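Local coordinates for PKS_KS domain-containing protein (Photorhabdus luminescens subsp. laumondii, PDB 6SMO), which probably acts as a ketosynthase of the beta-ketoacyl-ACP synthase family, extending carrier-protein-bound chains, and holds a hexaketide-like ligand in its pocket, at residues A103-M106 / A107-A111; E139-L142 / R143-G147; A337-D340 / I341-N345. One frame throughout, in Å; residues are numbered along the deposited sequence.

Contact 1. Residues A103-M106 / A107-A111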
loop_
_atom_site.group_PDB
_atom_site.type_symbol
_atom_site.label_atom_id
_atom_site.label_comp_id
_atom_site.label_asym_id
_atom_site.label_seq_id
_atom_site.Cartn_x
_atom_site.Cartn_y
_atom_site.Cartn_z
ATOM N N ALA B 103 -1.122 9.427 18.453
ATOM C CA ALA B 103 0.298 9.021 18.311
ATOM C C ALA B 103 1.145 10.219 17.862
ATOM O O ALA B 103 2.252 10.395 18.407
ATOM C CB ALA B 103 0.412 7.870 17.340
ATOM N N ALA B 104 0.642 11.007 16.905
ATOM C CA ALA B 104 1.309 12.209 16.351
ATOM C C ALA B 104 1.519 13.246 17.462
ATOM O O ALA B 104 2.619 13.832 17.520
ATOM C CB ALA B 104 0.499 12.778 15.213
ATOM N N GLU B 105 0.503 13.455 18.308
ATOM C CA GLU B 105 0.531 14.418 19.444
ATOM C C GLU B 105 1.636 14.008 20.428
ATOM O O GLU B 105 2.410 14.893 20.841
ATOM C CB GLU B 105 -0.838 14.480 20.127
ATOM C CG GLU B 105 -0.946 15.562 21.191
ATOM C CD GLU B 105 -0.676 16.973 20.695
ATOM O OE1 GLU B 105 -1.242 17.348 19.648
ATOM O OE2 GLU B 105 0.107 17.688 21.351
ATOM N N MET B 106 1.703 12.718 20.773
ATOM C CA MET B 106 2.701 12.141 21.715
ATOM C C MET B 106 4.111 12.256 21.120
ATOM O O MET B 106 5.040 12.595 21.879
ATOM C CB MET B 106 2.391 10.669 22.007
ATOM C CG MET B 106 1.163 10.481 22.869
ATOM S SD MET B 106 0.643 8.755 22.982
ATOM C CE MET B 106 -0.497 8.864 24.360
ATOM N N ALA B 107 4.255 11.985 19.819
ATOM C CA ALA B 107 5.543 11.962 19.086
ATOM C C ALA B 107 6.125 13.378 18.987
ATOM O O ALA B 107 7.347 13.526 19.183
ATOM C CB ALA B 107 5.348 11.349 17.721
ATOM N N MET B 108 5.282 14.374 18.693
ATOM C CA MET B 108 5.693 15.796 18.523
ATOM C C MET B 108 6.068 16.399 19.884
ATOM O O MET B 108 7.011 17.213 19.917
ATOM C CB MET B 108 4.575 16.626 17.880
ATOM C CG MET B 108 4.362 16.312 16.408
ATOM S SD MET B 108 5.696 16.933 15.347
ATOM C CE MET B 108 5.288 18.677 15.288
ATOM N N GLN B 109 5.364 16.015 20.954
ATOM C CA GLN B 109 5.650 16.460 22.347
ATOM C C GLN B 109 6.949 15.809 22.837
ATOM O O GLN B 109 7.723 16.498 23.530
ATOM C CB GLN B 109 4.479 16.138 23.279
ATOM C CG GLN B 109 3.311 17.106 23.142
ATOM C CD GLN B 109 2.153 16.766 24.050
ATOM O OE1 GLN B 109 2.243 15.892 24.908
ATOM N NE2 GLN B 109 1.046 17.466 23.864
ATOM N N ASP B 110 7.178 14.539 22.486
ATOM C CA ASP B 110 8.393 13.765 22.864
ATOM C C ASP B 110 9.622 14.368 22.173
ATOM O O ASP B 110 10.680 14.450 22.827
ATOM C CB ASP B 110 8.238 12.281 22.521
ATOM C CG ASP B 110 9.383 11.410 23.013
ATOM O OD1 ASP B 110 9.968 11.744 24.064
ATOM O OD2 ASP B 110 9.682 10.404 22.340
ATOM N N ALA B 111 9.481 14.772 20.904
ATOM C CA ALA B 111 10.551 15.374 20.069
ATOM C C ALA B 111 10.881 16.791 20.556
ATOM O O ALA B 111 12.000 17.260 20.265
ATOM C CB ALA B 111 10.130 15.388 18.619
#
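Ala103 and Ala107 begin a run of four i to i+4 backbone bonds across this turn of helix, with Ala107 N giving its hydrogen to Ala103 O at 2.9 Å. Met108 N follows on Ala104 O, Gln109 N on Glu105 O and Asp110 N on Met106 O, the Gln109 N to Glu105 O bond being the longest of the four at 3.2 Å. On the outer side of the helix the side chains of Glu105 and Gln109 lean together, their carboxylate and amide planes 70° apart. Gln109 NE2 comes within 2.7 Å of Glu105 OE2, but the N-H points well aside from the oxygen (118°), so the bond is weak. The firmer partner of this carboxylate is Tyr178, whose OH is bonded to Glu105 OE1 from helix 169-178. Helix 95-111 lies against the large mixed sheet of the thiolase fold, and it turns alanines to strand 263-271: Ala103 rests on Cys264 and Ile266, Ala107 on Ile266 and Ile268. Ala104 faces helix 169-178 instead, touching Val174 and Tyr178. Beyond CG the Met108 chain bends at both chi2 (-72°) and chi3, turning away from the preceding turn towards Ile118 and Leu113. Asp110 OD2 takes a hydrogen bond from the backbone N of Leu34.

Contact 2. Residues E139-L142 / R143-G147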
loop_
_atom_site.group_PDB
_atom_site.type_symbol
_atom_site.label_atom_id
_atom_site.label_comp_id
_atom_site.label_asym_id
_atom_site.label_seq_id
_atom_site.Cartn_x
_atom_site.Cartn_y
_atom_site.Cartn_z
ATOM N N GLU B 139 -19.454 -0.149 7.679
ATOM C CA GLU B 139 -20.606 0.347 8.482
ATOM C C GLU B 139 -21.535 1.177 7.586
ATOM O O GLU B 139 -22.765 1.031 7.722
ATOM C CB GLU B 139 -20.100 1.157 9.679
ATOM C CG GLU B 139 -21.195 1.594 10.637
ATOM C CD GLU B 139 -21.950 2.853 10.241
ATOM O OE1 GLU B 139 -21.346 3.725 9.583
ATOM O OE2 GLU B 139 -23.142 2.956 10.589
ATOM N N CYS B 140 -20.963 2.012 6.711
ATOM C CA CYS B 140 -21.690 2.864 5.730
ATOM C C CYS B 140 -22.486 1.983 4.759
ATOM O O CYS B 140 -23.673 2.283 4.535
ATOM C CB CYS B 140 -20.726 3.756 4.955
ATOM S SG CYS B 140 -21.510 4.671 3.601
ATOM N N LEU B 141 -21.849 0.937 4.219
ATOM C CA LEU B 141 -22.413 0.013 3.194
ATOM C C LEU B 141 -23.633 -0.730 3.757
ATOM O O LEU B 141 -24.630 -0.857 3.022
ATOM C CB LEU B 141 -21.319 -0.968 2.755
ATOM C CG LEU B 141 -21.761 -2.130 1.865
ATOM C CD1 LEU B 141 -22.361 -1.633 0.557
ATOM C CD2 LEU B 141 -20.595 -3.066 1.589
ATOM N N LEU B 142 -23.550 -1.209 5.003
ATOM C CA LEU B 142 -24.602 -2.038 5.653
ATOM C C LEU B 142 -25.760 -1.152 6.130
ATOM O O LEU B 142 -26.905 -1.647 6.150
ATOM C CB LEU B 142 -23.980 -2.819 6.815
ATOM C CG LEU B 142 -23.041 -3.950 6.401
ATOM C CD1 LEU B 142 -22.198 -4.412 7.577
ATOM C CD2 LEU B 142 -23.819 -5.116 5.811
ATOM N N ARG B 143 -25.471 0.098 6.504
ATOM C CA ARG B 143 -26.476 1.105 6.939
ATOM C C ARG B 143 -27.388 1.460 5.756
ATOM O O ARG B 143 -28.622 1.452 5.942
ATOM C CB ARG B 143 -25.772 2.351 7.484
ATOM C CG ARG B 143 -26.704 3.407 8.063
ATOM C CD ARG B 143 -26.184 4.808 7.806
ATOM N NE ARG B 143 -24.812 4.983 8.264
ATOM C CZ ARG B 143 -24.027 6.013 7.953
ATOM N NH1 ARG B 143 -22.793 6.067 8.427
ATOM N NH2 ARG B 143 -24.469 6.983 7.170
ATOM N N ILE B 144 -26.799 1.757 4.592
ATOM C CA ILE B 144 -27.521 2.236 3.371
ATOM C C ILE B 144 -28.300 1.079 2.725
ATOM O O ILE B 144 -29.249 1.377 1.972
ATOM C CB ILE B 144 -26.560 2.917 2.369
ATOM C CG1 ILE B 144 -25.473 1.968 1.850
ATOM C CG2 ILE B 144 -25.977 4.184 2.980
ATOM C CD1 ILE B 144 -24.496 2.599 0.880
ATOM N N THR B 145 -27.924 -0.177 2.999
ATOM C CA THR B 145 -28.584 -1.399 2.458
ATOM C C THR B 145 -29.471 -2.056 3.527
ATOM O O THR B 145 -30.076 -3.100 3.212
ATOM C CB THR B 145 -27.547 -2.396 1.921
ATOM O OG1 THR B 145 -26.597 -2.658 2.955
ATOM C CG2 THR B 145 -26.831 -1.892 0.687
ATOM N N LYS B 146 -29.554 -1.465 4.726
ATOM C CA LYS B 146 -30.337 -1.977 5.887
ATOM C C LYS B 146 -29.902 -3.415 6.207
ATOM O O LYS B 146 -30.654 -4.353 5.873
ATOM C CB LYS B 146 -31.844 -1.887 5.613
ATOM C CG LYS B 146 -32.426 -0.480 5.638
ATOM C CD LYS B 146 -33.942 -0.454 5.645
ATOM C CE LYS B 146 -34.517 0.920 5.921
ATOM N NZ LYS B 146 -34.394 1.814 4.745
ATOM N N GLY B 147 -28.723 -3.568 6.820
ATOM C CA GLY B 147 -28.168 -4.859 7.272
ATOM C C GLY B 147 -27.765 -5.762 6.116
ATOM O O GLY B 147 -27.697 -6.989 6.331
#
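Glu139 and Arg143, one turn apart near the C-terminal end of helix 134-144, form a salt bridge just ahead of the Schellman motif that ends the helix. Glu139 OE1 uses its syn lone pair to take the N-H of Arg143 NH1 at 3.0 Å, in a fairly straight bond (158°). The acid meets the guanidinium at its edge, with the two planes inclined by 36°. Arg143 has CG anti to its own backbone N and bends at chi2 and chi3, which folds the guanidinium back along the preceding turn until Cys140 CA lies over one face. NH1 also forms a salt bridge with Asp161, so two carboxylates share this end of the arginine.

Cys140 O accepts the backbone bond of Ile144 N at 3.2 Å and has Ile144 CG1 close beside it. Leu141 O takes a hydrogen bond from Thr145 OG1 at 2.7 Å; OG1 stands between the backbone N and the carbonyl carbon of its own residue (chi1 54°), which brings it to that oxygen, and the backbone N of Thr145 adds a weak bond to the same atom. Leu141 and Ile144 both pack on Leu193 of the neighbouring Ketoacyl_synth_N domain-containing chain, whose His118 meets Leu142. As Lys146 takes a positive phi, the chain turns back over the helix end. Gly147 N thereby reaches Leu142 O at 2.7 Å, and Leu142 CD2 lies 4.0 Å from Gly147 C.

Contact 3. Residues A337-D340 / I341-N345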
loop_
_atom_site.group_PDB
_atom_site.type_symbol
_atom_site.label_atom_id
_atom_site.label_comp_id
_atom_site.label_asym_id
_atom_site.label_seq_id
_atom_site.Cartn_x
_atom_site.Cartn_y
_atom_site.Cartn_z
ATOM N N ALA B 337 2.863 -20.346 9.817
ATOM C CA ALA B 337 3.773 -21.474 9.503
ATOM C C ALA B 337 4.834 -21.034 8.485
ATOM O O ALA B 337 5.999 -21.454 8.636
ATOM C CB ALA B 337 2.977 -22.653 8.996
ATOM N N GLN B 338 4.450 -20.205 7.506
ATOM C CA GLN B 338 5.265 -19.890 6.298
ATOM C C GLN B 338 6.161 -18.664 6.534
ATOM O O GLN B 338 7.256 -18.630 5.938
ATOM C CB GLN B 338 4.353 -19.664 5.090
ATOM C CG GLN B 338 3.579 -20.910 4.677
ATOM C CD GLN B 338 2.877 -20.741 3.352
ATOM O OE1 GLN B 338 1.652 -20.792 3.265
ATOM N NE2 GLN B 338 3.654 -20.534 2.302
ATOM N N ASN B 339 5.723 -17.698 7.349
ATOM C CA ASN B 339 6.446 -16.416 7.580
ATOM C C ASN B 339 7.698 -16.655 8.435
ATOM O O ASN B 339 8.768 -16.138 8.066
ATOM C CB ASN B 339 5.563 -15.360 8.250
ATOM C CG ASN B 339 6.298 -14.061 8.507
ATOM O OD1 ASN B 339 6.684 -13.776 9.639
ATOM N ND2 ASN B 339 6.514 -13.278 7.463
ATOM N N ASP B 340 7.558 -17.387 9.544
ATOM C CA ASP B 340 8.614 -17.549 10.580
ATOM C C ASP B 340 9.766 -18.397 10.028
ATOM O O ASP B 340 10.927 -18.094 10.367
ATOM C CB ASP B 340 8.040 -18.150 11.866
ATOM C CG ASP B 340 7.028 -17.260 12.569
ATOM O OD1 ASP B 340 6.643 -16.224 11.987
ATOM O OD2 ASP B 340 6.633 -17.611 13.697
ATOM N N ILE B 341 9.457 -19.421 9.224
ATOM C CA ILE B 341 10.470 -20.285 8.542
ATOM C C ILE B 341 11.179 -19.455 7.462
ATOM O O ILE B 341 12.405 -19.625 7.303
ATOM C CB ILE B 341 9.835 -21.578 7.980
ATOM C CG1 ILE B 341 10.903 -22.580 7.531
ATOM C CG2 ILE B 341 8.841 -21.282 6.863
ATOM C CD1 ILE B 341 10.396 -23.998 7.373
ATOM N N ASN B 342 10.438 -18.581 6.769
ATOM C CA ASN B 342 10.937 -17.715 5.665
ATOM C C ASN B 342 12.020 -16.772 6.204
ATOM O O ASN B 342 13.078 -16.659 5.552
ATOM C CB ASN B 342 9.795 -16.943 4.995
ATOM C CG ASN B 342 10.262 -15.944 3.957
ATOM O OD1 ASN B 342 10.678 -14.838 4.295
ATOM N ND2 ASN B 342 10.175 -16.313 2.689
ATOM N N GLU B 343 11.758 -16.126 7.345
ATOM C CA GLU B 343 12.658 -15.118 7.971
ATOM C C GLU B 343 13.894 -15.805 8.563
ATOM O O GLU B 343 14.998 -15.243 8.423
ATOM C CB GLU B 343 11.913 -14.329 9.051
ATOM C CG GLU B 343 10.917 -13.333 8.489
ATOM C CD GLU B 343 10.365 -12.364 9.518
ATOM O OE1 GLU B 343 9.619 -12.813 10.413
ATOM O OE2 GLU B 343 10.693 -11.165 9.433
ATOM N N SER B 344 13.712 -16.958 9.216
ATOM C CA SER B 344 14.797 -17.754 9.850
ATOM C C SER B 344 15.831 -18.154 8.792
ATOM O O SER B 344 17.035 -17.932 9.032
ATOM C CB SER B 344 14.243 -18.959 10.564
ATOM O OG SER B 344 13.385 -18.565 11.624
ATOM N N ASN B 345 15.369 -18.704 7.663
ATOM C CA ASN B 345 16.225 -19.156 6.532
ATOM C C ASN B 345 16.842 -17.940 5.826
ATOM O O ASN B 345 17.964 -18.081 5.301
ATOM C CB ASN B 345 15.448 -20.039 5.550
ATOM C CG ASN B 345 15.098 -21.398 6.119
ATOM O OD1 ASN B 345 15.850 -21.961 6.914
ATOM N ND2 ASN B 345 13.963 -21.941 5.712
#
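The amide of Asn339 and the carboxylate of Glu343 pass each other one turn apart with their planes inclined by 48°, too steeply for a parallel stack. The nearer oxygen of the acid, Glu343 OE1, lies 4.0 Å from Asn339 CG. Two backbone N-H groups of the loop before the helix hold the carboxylate: His332 N bonds to OE2 and Gly333 N to OE1, a two-point grip that should fix its rotation about the last torsion. Asp340 presents its own carboxylate in another direction, where OD2 receives the backbone N-H of Phe251 and is in a long, weak ion pair with Arg255. The amide of Asn342 is anchored through ND2 to Pro302 O.

These residues form the opening turns of helix 337-350, the crossover helix of a beta-alpha-beta unit between strands 326-330 and 360-361. Asn339 and Glu343 turn towards strand 420-427, meeting Ser426 and Leu424, and the side chain of Asn339 is about 8 Å from the bound polyketide-like ligand. Along the backbone, Glu343 N bonds to Asn339 O at 3.1 Å and Asn342 N to Gln338 O. Asp340 O is gripped twice by Ser344, by OG at 2.8 Å and by N at 3.2 Å, from opposite faces of the carbonyl plane. With its chi1 at -63°, the serine hydroxyl lies back against the preceding turn, where it is also hydrogen-bonded to Tyr408 OH. The CG2 methyl of Ile341 lies beside Gln338 O, and the isoleucine side chain also touches Asp403.

In the fold
From the N terminus the chain meets contacts 1, 2 and 3 in series; none nests in or crosses another, and each spans neighbouring turns at one place, closing no long loop. Contact 1 lies in helix 95-111, against strand 263-271 of the main sheet. After strand 123-128 the chain reaches contact 2 at the end of helix 134-144, some 36 Å away between centres and packed on the partner ketosynthase-like chain. Contact 3 comes much later, in the C-terminal half of the fold, where helix 337-350 joins strands 326-330 and 360-361. Contacts 1 and 3 stand on opposite sides of the chain's centre, their nearest atoms about 23 Å apart.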